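PDB 6BB7: purine nucleoside phosphorylase, which catalyses the reversible phosphorolysis of purine nucleosides such as inosine and guanosine, releasing the free purine base and ribose 1-phosphate. Local coordinates for residues A[113-118]-A[221-226]; A[101-106]-A[227-232]; A[193-198]-A[217-222]; A[130-135]-A[241-246]. All coordinates share one frame; numbering follows the deposited sequence.

How the contacts relate
All four contacts are buried; contact 1, with its centre about 2 Å from that of the chain, joins them. It shares helix 224-232 with contact 2 and residues M221 and S222 with contact 3, and its N117 bonds to S241 of contact 4. Contacts 3 and 4 are strand pairings, parallel and antiparallel respectively, within the mixed sheet, so backbone hydrogen bonds dominate them. Contact 1 relies on polar side chains in the interior, whereas contact 2, helix on helix and about 11 Å from the chain's centre, combines an aliphatic interface with a water-bridged arginine and histidine. Contacts 1, 3 and 4 all reach the bound 3-methylpyridin-2-ol; contact 2 lies away from it.

Contact 1: A[113-118]-A[221-226]; sequences LLITNL and MSTVPE. With D4V (3-methylpyridin-2-ol), chain F.
N117 of strand 112-121 and S222, in the turn before helix 224-232, mark the closest approach of the two backbones, with CA atoms 7.3 Å apart, a gap bridged by side chains. The amide of N117 does this directly: its ND2 donates to T223 OG1 at 2.8 Å, the hydroxyl lying 19° out of the amide plane. At the other end of the amide, OD1 bonds to S241 OG, so both ends of this buried asparagine are engaged. T223 OG1 also shares a hydrogen bond with S222 OG at 3.2 Å. A chi1 of -61° turns OG1 to where N117 ND2 reaches it; T223 occupies the N-cap position without capping the helix. The turn leading from strand 218-220 into helix 224-232 here meets a central strand of the phosphorylase alpha/beta fold. I115 packs beside the polar pair: CG2 meets T223 OG1 at 3.9 Å, and CD1 lies a looser 4.3 Å from E226 CB. Toward the ligand, a water takes a hydrogen bond from M221 N (3.0 Å) and donates one to L118 O (3.1 Å). The same water is hydrogen-bonded to the exocyclic oxygen O of 3-methylpyridin-2-ol at 2.8 Å.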
loop_
_atom_site.group_PDB
_atom_site.type_symbol
_atom_site.label_atom_id
_atom_site.label_comp_id
_atom_site.label_asym_id
_atom_site.label_seq_id
_atom_site.Cartn_x
_atom_site.Cartn_y
_atom_site.Cartn_z
ATOM N N LEU A 113 0.631 -22.809 15.778
ATOM C CA LEU A 113 0.769 -22.839 14.322
ATOM C C LEU A 113 2.248 -22.722 13.958
ATOM O O LEU A 113 2.925 -21.785 14.410
ATOM C CB LEU A 113 -0.038 -21.693 13.691
ATOM C CG LEU A 113 0.092 -21.463 12.189
ATOM C CD1 LEU A 113 -0.441 -22.646 11.381
ATOM C CD2 LEU A 113 -0.676 -20.178 11.841
ATOM N N LEU A 114 2.751 -23.699 13.192
ATOM C CA LEU A 114 4.130 -23.733 12.696
ATOM C C LEU A 114 4.123 -23.417 11.199
ATOM O O LEU A 114 3.348 -24.015 10.441
ATOM C CB LEU A 114 4.765 -25.121 12.944
ATOM C CG LEU A 114 4.611 -25.730 14.352
ATOM C CD1 LEU A 114 5.220 -27.158 14.382
ATOM C CD2 LEU A 114 5.275 -24.864 15.404
ATOM N N ILE A 115 4.958 -22.453 10.768
ATOM C CA ILE A 115 4.941 -21.944 9.389
ATOM C C ILE A 115 6.354 -21.896 8.821
ATOM O O ILE A 115 7.286 -21.432 9.490
ATOM C CB ILE A 115 4.320 -20.536 9.303
ATOM C CG1 ILE A 115 2.972 -20.456 10.001
ATOM C CG2 ILE A 115 4.153 -20.130 7.824
ATOM C CD1 ILE A 115 2.436 -18.997 10.122
ATOM N N THR A 116 6.511 -22.337 7.565
ATOM C CA THR A 116 7.771 -22.185 6.831
ATOM C C THR A 116 7.522 -21.455 5.510
ATOM O O THR A 116 6.421 -21.512 4.940
ATOM C CB THR A 116 8.509 -23.535 6.569
ATOM O OG1 THR A 116 7.715 -24.391 5.733
ATOM C CG2 THR A 116 8.833 -24.242 7.894
ATOM N N ASN A 117 8.571 -20.776 5.022
ATOM C CA ASN A 117 8.543 -20.073 3.748
ATOM C C ASN A 117 9.947 -20.004 3.165
ATOM O O ASN A 117 10.931 -20.283 3.844
ATOM C CB ASN A 117 7.952 -18.649 3.890
ATOM C CG ASN A 117 8.794 -17.736 4.800
ATOM O OD1 ASN A 117 9.963 -17.465 4.549
ATOM N ND2 ASN A 117 8.154 -17.188 5.833
ATOM N N LEU A 118 10.024 -19.639 1.879
ATOM C CA LEU A 118 11.269 -19.234 1.237
ATOM C C LEU A 118 11.323 -17.708 1.175
ATOM O O LEU A 118 10.294 -17.037 1.009
ATOM C CB LEU A 118 11.384 -19.835 -0.169
ATOM C CG LEU A 118 11.694 -21.349 -0.126
ATOM C CD1 LEU A 118 10.794 -22.130 -1.048
ATOM C CD2 LEU A 118 13.163 -21.571 -0.463
ATOM N N MET A 221 7.071 -12.910 0.496
ATOM C CA MET A 221 5.742 -12.599 -0.040
ATOM C C MET A 221 4.604 -13.321 0.682
ATOM O O MET A 221 3.499 -13.416 0.135
ATOM C CB MET A 221 5.665 -12.909 -1.543
ATOM C CG MET A 221 6.726 -12.297 -2.411
ATOM S SD MET A 221 6.614 -12.945 -4.116
ATOM C CE MET A 221 8.197 -12.394 -4.734
ATOM N N SER A 222 4.840 -13.859 1.873
ATOM C CA SER A 222 3.833 -14.675 2.560
ATOM C C SER A 222 3.938 -14.454 4.069
ATOM O O SER A 222 4.600 -13.522 4.544
ATOM C CB SER A 222 4.001 -16.165 2.201
ATOM O OG SER A 222 5.201 -16.679 2.720
ATOM N N THR A 223 3.254 -15.334 4.816
ATOM C CA THR A 223 3.433 -15.544 6.250
ATOM C C THR A 223 2.803 -14.472 7.148
ATOM O O THR A 223 2.058 -14.816 8.080
ATOM C CB THR A 223 4.905 -15.796 6.562
ATOM O OG1 THR A 223 5.320 -16.984 5.856
ATOM C CG2 THR A 223 5.134 -15.989 8.067
ATOM N N VAL A 224 3.106 -13.183 6.925
ATOM C CA VAL A 224 2.569 -12.124 7.798
ATOM C C VAL A 224 1.043 -12.137 7.869
ATOM O O VAL A 224 0.498 -11.967 8.984
ATOM C CB VAL A 224 3.195 -10.770 7.420
ATOM C CG1 VAL A 224 2.492 -9.572 8.056
ATOM C CG2 VAL A 224 4.700 -10.764 7.783
ATOM N N PRO A 225 0.286 -12.323 6.767
ATOM C CA PRO A 225 -1.191 -12.385 6.913
ATOM C C PRO A 225 -1.650 -13.483 7.868
ATOM O O PRO A 225 -2.507 -13.242 8.742
ATOM C CB PRO A 225 -1.677 -12.596 5.468
ATOM C CG PRO A 225 -0.576 -11.960 4.613
ATOM C CD PRO A 225 0.690 -12.373 5.339
ATOM N N GLU A 226 -1.085 -14.687 7.733
ATOM C CA GLU A 226 -1.466 -15.813 8.590
ATOM C C GLU A 226 -1.086 -15.563 10.041
ATOM O O GLU A 226 -1.849 -15.905 10.964
ATOM C CB GLU A 226 -0.804 -17.098 8.081
ATOM C CG GLU A 226 -1.267 -17.545 6.706
ATOM C CD GLU A 226 -0.376 -17.062 5.571
ATOM O OE1 GLU A 226 -0.188 -17.849 4.616
ATOM O OE2 GLU A 226 0.150 -15.937 5.606
HETATM C C4 D4V F . 14.122 -13.612 -2.884
HETATM C C5 D4V F . 11.768 -13.939 -2.359
HETATM C C3 D4V F . 14.306 -15.026 -2.973
HETATM C C2 D4V F . 13.203 -15.914 -2.744
HETATM C C1 D4V F . 11.949 -15.409 -2.457
HETATM O O D4V F . 10.551 -13.400 -2.050
HETATM C C D4V F . 10.772 -16.334 -2.216
HETATM N N D4V F . 12.828 -13.078 -2.561
HETATM O O HOH W 1 8.212 -15.775 2.051
HETATM O O HOH W 2 8.737 -15.021 -0.757
#

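Contact 2: A[101-106]-A[227-232]; sequences PIRVMK and VIIACH. With DMS (dimethyl sulfoxide), chain B.
I102 and I229 form the dry half of this helix pair. The short axes of 101-106 and 227-232 pass 9.7 Å apart and cross at -32°, running broadly the same way, and the branched side chains of I102 and I229 pack between them. I229 CG2 lies against I102 CB at 3.7 Å, and I102 CD1 also lies near I229 CB. Because chi1 of I102 is -54°, its CG2 stands anti to the backbone N, and from there it approaches the methyl of A230, CB, at 4.4 Å. A small residue suits that point, where the helices draw nearest, with the CA atoms of I102 and A230 6.7 Å apart.

The other half is wet and polar. R103 runs extended across I229 at about a right angle, CG and NE both near its CG2. NE donates at 2.9 Å to a water that lies at the edge of the guanidinium, in its plane. That water donates in turn to I229 O (3.0 Å) and is hydrogen-bonded to H232 ND1 at 2.8 Å. The imidazole is turned 40° from the guanidinium, and its NE2 bonds to N153 OD1. R103 NH1 donates to O of a dimethyl sulfoxide, probably from the crystallisation liquor, at 2.9 Å, and also bonds to A7 O. Toward strand 112-121, M105 and A230 pack on L113 and V227 on I115, the arrangement of a helical layer covering the central sheet of an alpha/beta fold.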
loop_
_atom_site.group_PDB
_atom_site.type_symbol
_atom_site.label_atom_id
_atom_site.label_comp_id
_atom_site.label_asym_id
_atom_site.label_seq_id
_atom_site.Cartn_x
_atom_site.Cartn_y
_atom_site.Cartn_z
ATOM N N PRO A 101 -9.471 -20.292 6.579
ATOM C CA PRO A 101 -8.822 -21.545 7.016
ATOM C C PRO A 101 -8.148 -21.473 8.389
ATOM O O PRO A 101 -8.202 -22.469 9.135
ATOM C CB PRO A 101 -7.836 -21.834 5.867
ATOM C CG PRO A 101 -8.507 -21.194 4.656
ATOM C CD PRO A 101 -9.039 -19.905 5.215
ATOM N N ILE A 102 -7.545 -20.329 8.759
ATOM C CA ILE A 102 -6.913 -20.188 10.072
ATOM C C ILE A 102 -7.969 -20.184 11.172
ATOM O O ILE A 102 -7.791 -20.790 12.237
ATOM C CB ILE A 102 -6.025 -18.924 10.120
ATOM C CG1 ILE A 102 -5.030 -18.962 8.957
ATOM C CG2 ILE A 102 -5.314 -18.855 11.438
ATOM C CD1 ILE A 102 -4.039 -17.870 8.924
ATOM N N ARG A 103 -9.092 -19.503 10.931
ATOM C CA ARG A 103 -10.188 -19.493 11.915
ATOM C C ARG A 103 -10.860 -20.863 12.074
ATOM O O ARG A 103 -11.284 -21.218 13.185
ATOM C CB ARG A 103 -11.163 -18.354 11.578
ATOM C CG ARG A 103 -10.550 -16.989 11.878
ATOM C CD ARG A 103 -11.384 -15.781 11.459
ATOM N NE ARG A 103 -10.743 -14.538 11.919
ATOM C CZ ARG A 103 -11.076 -13.317 11.533
ATOM N NH1 ARG A 103 -12.057 -13.111 10.668
ATOM N NH2 ARG A 103 -10.392 -12.261 11.980
ATOM N N VAL A 104 -10.936 -21.650 11.003
ATOM C CA VAL A 104 -11.363 -23.053 11.101
ATOM C C VAL A 104 -10.396 -23.839 11.984
ATOM O O VAL A 104 -10.818 -24.609 12.857
ATOM C CB VAL A 104 -11.544 -23.674 9.701
ATOM C CG1 VAL A 104 -11.735 -25.183 9.776
ATOM C CG2 VAL A 104 -12.744 -22.993 8.964
ATOM N N MET A 105 -9.083 -23.660 11.774
ATOM C CA MET A 105 -8.119 -24.304 12.660
ATOM C C MET A 105 -8.412 -23.964 14.117
ATOM O O MET A 105 -8.386 -24.842 14.987
ATOM C CB MET A 105 -6.688 -23.879 12.322
ATOM C CG MET A 105 -6.073 -24.438 11.054
ATOM S SD MET A 105 -4.317 -23.995 10.997
ATOM C CE MET A 105 -3.768 -24.860 9.532
ATOM N N LYS A 106 -8.693 -22.686 14.410
ATOM C CA LYS A 106 -9.002 -22.293 15.787
ATOM C C LYS A 106 -10.202 -23.061 16.336
ATOM O O LYS A 106 -10.153 -23.580 17.452
ATOM C CB LYS A 106 -9.250 -20.781 15.855
ATOM C CG LYS A 106 -9.668 -20.253 17.255
ATOM C CD LYS A 106 -8.536 -20.289 18.282
ATOM C CE LYS A 106 -9.005 -19.797 19.660
ATOM N NZ LYS A 106 -7.934 -19.673 20.664
ATOM N N VAL A 227 0.100 -14.986 10.279
ATOM C CA VAL A 227 0.539 -14.656 11.631
ATOM C C VAL A 227 -0.450 -13.712 12.301
ATOM O O VAL A 227 -0.759 -13.861 13.495
ATOM C CB VAL A 227 1.957 -14.040 11.601
ATOM C CG1 VAL A 227 2.346 -13.464 12.964
ATOM C CG2 VAL A 227 2.980 -15.077 11.150
ATOM N N ILE A 228 -0.929 -12.707 11.561
ATOM C CA ILE A 228 -1.830 -11.708 12.142
ATOM C C ILE A 228 -3.182 -12.341 12.500
ATOM O O ILE A 228 -3.741 -12.079 13.581
ATOM C CB ILE A 228 -1.956 -10.490 11.207
ATOM C CG1 ILE A 228 -0.642 -9.679 11.251
ATOM C CG2 ILE A 228 -3.149 -9.607 11.631
ATOM C CD1 ILE A 228 -0.546 -8.549 10.217
ATOM N N ILE A 229 -3.739 -13.170 11.608
ATOM C CA ILE A 229 -5.000 -13.851 11.914
ATOM C C ILE A 229 -4.845 -14.775 13.124
ATOM O O ILE A 229 -5.727 -14.831 13.997
ATOM C CB ILE A 229 -5.545 -14.588 10.671
ATOM C CG1 ILE A 229 -5.845 -13.607 9.520
ATOM C CG2 ILE A 229 -6.819 -15.423 11.017
ATOM C CD1 ILE A 229 -6.837 -12.483 9.852
ATOM N N ALA A 230 -3.723 -15.506 13.207
ATOM C CA ALA A 230 -3.454 -16.382 14.349
ATOM C C ALA A 230 -3.327 -15.585 15.655
ATOM O O ALA A 230 -3.922 -15.948 16.679
ATOM C CB ALA A 230 -2.187 -17.208 14.068
ATOM N N CYS A 231 -2.554 -14.492 15.644
ATOM C CA CYS A 231 -2.372 -13.679 16.852
ATOM C C CYS A 231 -3.698 -13.075 17.319
ATOM O O CYS A 231 -3.997 -13.059 18.527
ATOM C CB CYS A 231 -1.320 -12.590 16.569
ATOM S SG CYS A 231 -0.865 -11.557 17.998
ATOM N N HIS A 232 -4.524 -12.605 16.369
ATOM C CA HIS A 232 -5.847 -12.051 16.683
ATOM C C HIS A 232 -6.697 -13.017 17.509
ATOM O O HIS A 232 -7.385 -12.594 18.443
ATOM C CB HIS A 232 -6.517 -11.639 15.349
ATOM C CG HIS A 232 -7.916 -11.086 15.454
ATOM N ND1 HIS A 232 -9.046 -11.844 15.179
ATOM C CD2 HIS A 232 -8.358 -9.828 15.707
ATOM C CE1 HIS A 232 -10.123 -11.074 15.290
ATOM N NE2 HIS A 232 -9.735 -9.849 15.618
HETATM S S DMS B . -10.750 -10.037 8.762
HETATM O O DMS B . -12.054 -10.496 9.357
HETATM C C1 DMS B . -10.213 -11.270 7.554
HETATM C C2 DMS B . -11.120 -8.753 7.539
HETATM O O HOH W 3 -8.629 -14.276 13.858
#

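Contact 3: A[193-198]-A[217-222]; sequences VYAFNG and DVVGMS. With D4V (3-methylpyridin-2-ol), chain F.
Y194 and V218 pair in the parallel strands of a beta-alpha-beta crossover, strand 189-196, helix 205-213 and strand 218-220, where A195 N bonds to V218 O, G220 N to A195 O and N197 N to G220 O. The tyrosine leans across the neighbouring strand. Its CB and CG lie near V218 CG2, and CD1 comes closest to that methyl, at 3.5 Å. Further out, CE1 is 3.9 Å from G220 N and CZ is near G220 CA; the glycine has no side chain, which lets the phenol lie this close to the backbone. CE2 and CZ also lie by S222 O, CE2 at 3.4 Å. Chi1 near 180° sets CG anti to the backbone N and sends the ring along this path. At the tip, OH accepts a nearly straight hydrogen bond from S222 N, 3.2 Å long, and so fixes the turn just beyond the strand.

At the start of the pairing, D217 OD2 accepts a hydrogen bond from V193 N through its anti lone pair, at 2.8 Å and 171°, while V193 O accepts from both D217 N and V218 N. D217 OD1 bonds to N123 ND2, so the carboxylate joins the V193 backbone to the side chain of N123. F196, on the same side of the sheet as Y194, has G220 O and M221 O at its ring edge, with CE1 3.6 Å from M221 O. On the pocket side, G220 CA and M221 CE approach the exocyclic oxygen of the ligand. Past the strand ends, one water donates to both G198 O, at 2.8 Å, and M221 O, at 2.9 Å.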
loop_
_atom_site.group_PDB
_atom_site.type_symbol
_atom_site.label_atom_id
_atom_site.label_comp_id
_atom_site.label_asym_id
_atom_site.label_seq_id
_atom_site.Cartn_x
_atom_site.Cartn_y
_atom_site.Cartn_z
ATOM N N VAL A 193 14.284 -10.005 11.527
ATOM C CA VAL A 193 13.053 -9.274 11.196
ATOM C C VAL A 193 12.681 -9.502 9.727
ATOM O O VAL A 193 13.511 -9.298 8.826
ATOM C CB VAL A 193 13.259 -7.776 11.459
ATOM C CG1 VAL A 193 12.050 -6.978 10.979
ATOM C CG2 VAL A 193 13.553 -7.519 12.948
ATOM N N TYR A 194 11.415 -9.882 9.490
ATOM C CA TYR A 194 10.879 -10.231 8.167
ATOM C C TYR A 194 10.080 -9.067 7.585
ATOM O O TYR A 194 9.103 -8.614 8.201
ATOM C CB TYR A 194 9.974 -11.450 8.303
ATOM C CG TYR A 194 9.315 -11.991 7.048
ATOM C CD1 TYR A 194 9.867 -13.080 6.362
ATOM C CD2 TYR A 194 8.102 -11.466 6.564
ATOM C CE1 TYR A 194 9.256 -13.613 5.230
ATOM C CE2 TYR A 194 7.479 -11.993 5.440
ATOM C CZ TYR A 194 8.055 -13.060 4.764
ATOM O OH TYR A 194 7.469 -13.634 3.670
ATOM N N ALA A 195 10.478 -8.601 6.395
ATOM C CA ALA A 195 9.693 -7.632 5.620
ATOM C C ALA A 195 8.734 -8.350 4.671
ATOM O O ALA A 195 9.148 -9.229 3.900
ATOM C CB ALA A 195 10.606 -6.716 4.805
ATOM N N PHE A 196 7.453 -7.948 4.710
ATOM C CA PHE A 196 6.421 -8.473 3.810
ATOM C C PHE A 196 6.340 -7.586 2.556
ATOM O O PHE A 196 5.901 -6.429 2.626
ATOM C CB PHE A 196 5.087 -8.531 4.563
ATOM C CG PHE A 196 3.895 -9.097 3.764
ATOM C CD1 PHE A 196 4.043 -9.918 2.640
ATOM C CD2 PHE A 196 2.597 -8.772 4.180
ATOM C CE1 PHE A 196 2.934 -10.391 1.942
ATOM C CE2 PHE A 196 1.494 -9.248 3.484
ATOM C CZ PHE A 196 1.649 -10.048 2.366
ATOM N N ASN A 197 6.826 -8.123 1.425
ATOM C CA ASN A 197 6.644 -7.586 0.066
ATOM C C ASN A 197 5.420 -8.273 -0.541
ATOM O O ASN A 197 5.421 -9.484 -0.751
ATOM C CB ASN A 197 7.888 -7.887 -0.790
ATOM C CG ASN A 197 7.664 -7.708 -2.294
ATOM O OD1 ASN A 197 6.876 -6.855 -2.725
ATOM N ND2 ASN A 197 8.371 -8.520 -3.106
ATOM N N GLY A 198 4.367 -7.505 -0.834
ATOM C CA GLY A 198 3.167 -8.111 -1.399
ATOM C C GLY A 198 3.426 -8.997 -2.612
ATOM O O GLY A 198 2.762 -10.024 -2.797
ATOM N N ASP A 217 15.961 -7.870 7.943
ATOM C CA ASP A 217 16.931 -8.944 7.763
ATOM C C ASP A 217 16.605 -9.884 6.601
ATOM O O ASP A 217 17.540 -10.410 5.980
ATOM C CB ASP A 217 17.040 -9.763 9.052
ATOM C CG ASP A 217 17.551 -8.912 10.227
ATOM O OD1 ASP A 217 18.665 -8.358 10.093
ATOM O OD2 ASP A 217 16.845 -8.796 11.249
ATOM N N VAL A 218 15.313 -10.121 6.319
ATOM C CA VAL A 218 14.853 -11.014 5.256
ATOM C C VAL A 218 13.605 -10.379 4.653
ATOM O O VAL A 218 12.939 -9.566 5.291
ATOM C CB VAL A 218 14.547 -12.454 5.758
ATOM C CG1 VAL A 218 15.711 -13.013 6.543
ATOM C CG2 VAL A 218 13.334 -12.485 6.639
ATOM N N VAL A 219 13.281 -10.761 3.418
ATOM C CA VAL A 219 12.093 -10.257 2.717
ATOM C C VAL A 219 11.389 -11.415 1.997
ATOM O O VAL A 219 12.030 -12.252 1.360
ATOM C CB VAL A 219 12.456 -9.097 1.746
ATOM C CG1 VAL A 219 13.480 -9.512 0.711
ATOM C CG2 VAL A 219 11.225 -8.540 1.048
ATOM N N GLY A 220 10.057 -11.460 2.091
ATOM C CA GLY A 220 9.291 -12.442 1.335
ATOM C C GLY A 220 7.851 -12.010 1.123
ATOM O O GLY A 220 7.441 -10.927 1.564
ATOM N N MET A 221 7.071 -12.910 0.496
ATOM C CA MET A 221 5.742 -12.599 -0.040
ATOM C C MET A 221 4.604 -13.321 0.682
ATOM O O MET A 221 3.499 -13.416 0.135
ATOM C CB MET A 221 5.665 -12.909 -1.543
ATOM C CG MET A 221 6.726 -12.297 -2.411
ATOM S SD MET A 221 6.614 -12.945 -4.116
ATOM C CE MET A 221 8.197 -12.394 -4.734
ATOM N N SER A 222 4.840 -13.859 1.873
ATOM C CA SER A 222 3.833 -14.675 2.560
ATOM C C SER A 222 3.938 -14.454 4.069
ATOM O O SER A 222 4.600 -13.522 4.544
ATOM C CB SER A 222 4.001 -16.165 2.201
ATOM O OG SER A 222 5.201 -16.679 2.720
HETATM C C4 D4V F . 14.122 -13.612 -2.884
HETATM C C5 D4V F . 11.768 -13.939 -2.359
HETATM C C3 D4V F . 14.306 -15.026 -2.973
HETATM C C2 D4V F . 13.203 -15.914 -2.744
HETATM C C1 D4V F . 11.949 -15.409 -2.457
HETATM O O D4V F . 10.551 -13.400 -2.050
HETATM C C D4V F . 10.772 -16.334 -2.216
HETATM N N D4V F . 12.828 -13.078 -2.561
HETATM O O HOH W 4 1.425 -11.881 -1.199
#

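Contact 4: A[130-135]-A[241-246]; sequences DFVLIK and SLIANN. With D4V (3-methylpyridin-2-ol), chain F.
F131 presents its ring edge to S241 O, while L242 CD1 comes in obliquely and touches CE1 at 3.9 Å. The ring also meets W276, their planes at about 60°, and the side chains of R269 and L272 from helix 259-283. A large flat residue suits this place between sheet and helix. The amide of N245, toward the far end of 241-246, brings OD1 within 3.1 Å of C3 of 3-methylpyridin-2-ol; its ND2 is held by D250 OD2 and S247 OG, which fixes how the amide is turned.

The strands pair antiparallel. V132 and S241 make the hydrogen-bonded pair, with V132 N to S241 O at 2.8 Å and S241 N to V132 O at 2.9 Å. F131 and L242 form the non-hydrogen-bonded pair beside it, and I243 N then bonds to D130 O at 2.9 Å. With the short axes at 140°, the strands are well off antiparallel, and the bridges end after two pairs. V132 and S241 are on the face of the sheet away from F131; V132 CG2 packs on I243 CD1 at 3.9 Å. I134 CD1 touches S241 OG, already bonded to N117, at 3.6 Å. Strand 236-246 ends where N246 OD1 caps helix 247-253. Placing A244 and N245 against the ligand at this strand end is consistent with the purine-base pocket of trimeric purine nucleoside phosphorylases.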
loop_
_atom_site.group_PDB
_atom_site.type_symbol
_atom_site.label_atom_id
_atom_site.label_comp_id
_atom_site.label_asym_id
_atom_site.label_seq_id
_atom_site.Cartn_x
_atom_site.Cartn_y
_atom_site.Cartn_z
ATOM N N ASP A 130 20.611 -20.927 4.580
ATOM C CA ASP A 130 20.458 -20.627 6.003
ATOM C C ASP A 130 18.980 -20.608 6.392
ATOM O O ASP A 130 18.092 -20.413 5.555
ATOM C CB ASP A 130 21.081 -19.259 6.336
ATOM C CG ASP A 130 22.615 -19.253 6.315
ATOM O OD1 ASP A 130 23.277 -20.316 6.250
ATOM O OD2 ASP A 130 23.212 -18.145 6.384
ATOM N N PHE A 131 18.710 -20.823 7.688
ATOM C CA PHE A 131 17.376 -20.670 8.264
ATOM C C PHE A 131 17.316 -19.417 9.152
ATOM O O PHE A 131 18.277 -19.111 9.876
ATOM C CB PHE A 131 17.020 -21.894 9.122
ATOM C CG PHE A 131 17.103 -23.217 8.397
ATOM C CD1 PHE A 131 16.156 -23.566 7.443
ATOM C CD2 PHE A 131 18.104 -24.116 8.702
ATOM C CE1 PHE A 131 16.231 -24.781 6.795
ATOM C CE2 PHE A 131 18.179 -25.338 8.059
ATOM C CZ PHE A 131 17.238 -25.668 7.106
ATOM N N VAL A 132 16.175 -18.728 9.158
ATOM C CA VAL A 132 15.950 -17.561 10.028
ATOM C C VAL A 132 14.689 -17.784 10.874
ATOM O O VAL A 132 13.592 -17.948 10.323
ATOM C CB VAL A 132 15.845 -16.250 9.226
ATOM C CG1 VAL A 132 15.546 -15.057 10.145
ATOM C CG2 VAL A 132 17.125 -16.024 8.432
ATOM N N LEU A 133 14.858 -17.822 12.207
ATOM C CA LEU A 133 13.736 -17.795 13.147
ATOM C C LEU A 133 13.197 -16.368 13.197
ATOM O O LEU A 133 13.927 -15.440 13.560
ATOM C CB LEU A 133 14.222 -18.233 14.532
ATOM C CG LEU A 133 14.906 -19.607 14.653
ATOM C CD1 LEU A 133 15.286 -19.912 16.108
ATOM C CD2 LEU A 133 14.044 -20.714 14.077
ATOM N N ILE A 134 11.949 -16.165 12.773
ATOM C CA ILE A 134 11.411 -14.803 12.651
ATOM C C ILE A 134 11.015 -14.291 14.034
ATOM O O ILE A 134 10.277 -14.961 14.762
ATOM C CB ILE A 134 10.218 -14.764 11.683
ATOM C CG1 ILE A 134 10.668 -15.139 10.257
ATOM C CG2 ILE A 134 9.575 -13.357 11.699
ATOM C CD1 ILE A 134 9.539 -15.358 9.261
ATOM N N LYS A 135 11.506 -13.095 14.409
ATOM C CA LYS A 135 11.240 -12.522 15.733
ATOM C C LYS A 135 10.365 -11.273 15.691
ATOM O O LYS A 135 9.959 -10.786 16.759
ATOM C CB LYS A 135 12.545 -12.229 16.497
ATOM C CG LYS A 135 13.426 -11.170 15.891
ATOM C CD LYS A 135 14.675 -10.931 16.726
ATOM C CE LYS A 135 15.552 -9.895 16.024
ATOM N NZ LYS A 135 16.830 -9.689 16.763
ATOM N N SER A 241 12.037 -18.869 8.008
ATOM C CA SER A 241 12.361 -18.653 6.593
ATOM C C SER A 241 13.600 -19.459 6.181
ATOM O O SER A 241 14.601 -19.490 6.908
ATOM C CB SER A 241 12.627 -17.175 6.297
ATOM O OG SER A 241 11.482 -16.356 6.453
ATOM N N LEU A 242 13.530 -20.102 5.015
ATOM C CA LEU A 242 14.688 -20.670 4.329
ATOM C C LEU A 242 15.195 -19.648 3.307
ATOM O O LEU A 242 14.451 -19.206 2.426
ATOM C CB LEU A 242 14.326 -21.991 3.638
ATOM C CG LEU A 242 15.353 -22.605 2.676
ATOM C CD1 LEU A 242 16.652 -22.915 3.381
ATOM C CD2 LEU A 242 14.769 -23.875 2.046
ATOM N N ILE A 243 16.468 -19.286 3.418
ATOM C CA ILE A 243 17.046 -18.210 2.618
ATOM C C ILE A 243 17.480 -18.740 1.252
ATOM O O ILE A 243 18.315 -19.645 1.160
ATOM C CB ILE A 243 18.229 -17.569 3.370
ATOM C CG1 ILE A 243 17.773 -16.975 4.709
ATOM C CG2 ILE A 243 18.927 -16.507 2.504
ATOM C CD1 ILE A 243 16.631 -15.952 4.588
ATOM N N ALA A 244 16.944 -18.131 0.179
ATOM C CA ALA A 244 17.272 -18.598 -1.166
ATOM C C ALA A 244 18.528 -17.939 -1.733
ATOM O O ALA A 244 19.206 -18.532 -2.572
ATOM C CB ALA A 244 16.094 -18.378 -2.117
ATOM N N ASN A 245 18.860 -16.737 -1.267
ATOM C CA ASN A 245 19.921 -15.931 -1.871
ATOM C C ASN A 245 20.149 -14.746 -0.949
ATOM O O ASN A 245 19.333 -14.476 -0.063
ATOM C CB ASN A 245 19.461 -15.408 -3.230
ATOM C CG ASN A 245 18.376 -14.334 -3.101
ATOM O OD1 ASN A 245 17.341 -14.553 -2.460
ATOM N ND2 ASN A 245 18.618 -13.166 -3.678
ATOM N N ASN A 246 21.237 -14.000 -1.193
ATOM C CA ASN A 246 21.412 -12.696 -0.557
ATOM C C ASN A 246 21.217 -11.603 -1.616
ATOM O O ASN A 246 22.040 -11.460 -2.534
ATOM C CB ASN A 246 22.759 -12.584 0.159
ATOM C CG ASN A 246 22.832 -11.337 0.999
ATOM O OD1 ASN A 246 22.837 -10.238 0.458
ATOM N ND2 ASN A 246 22.831 -11.488 2.334
HETATM C C4 D4V F . 14.122 -13.612 -2.884
HETATM C C5 D4V F . 11.768 -13.939 -2.359
HETATM C C3 D4V F . 14.306 -15.026 -2.973
HETATM C C2 D4V F . 13.203 -15.914 -2.744
HETATM C C1 D4V F . 11.949 -15.409 -2.457
HETATM O O D4V F . 10.551 -13.400 -2.050
HETATM C C D4V F . 10.772 -16.334 -2.216
HETATM N N D4V F . 12.828 -13.078 -2.561
#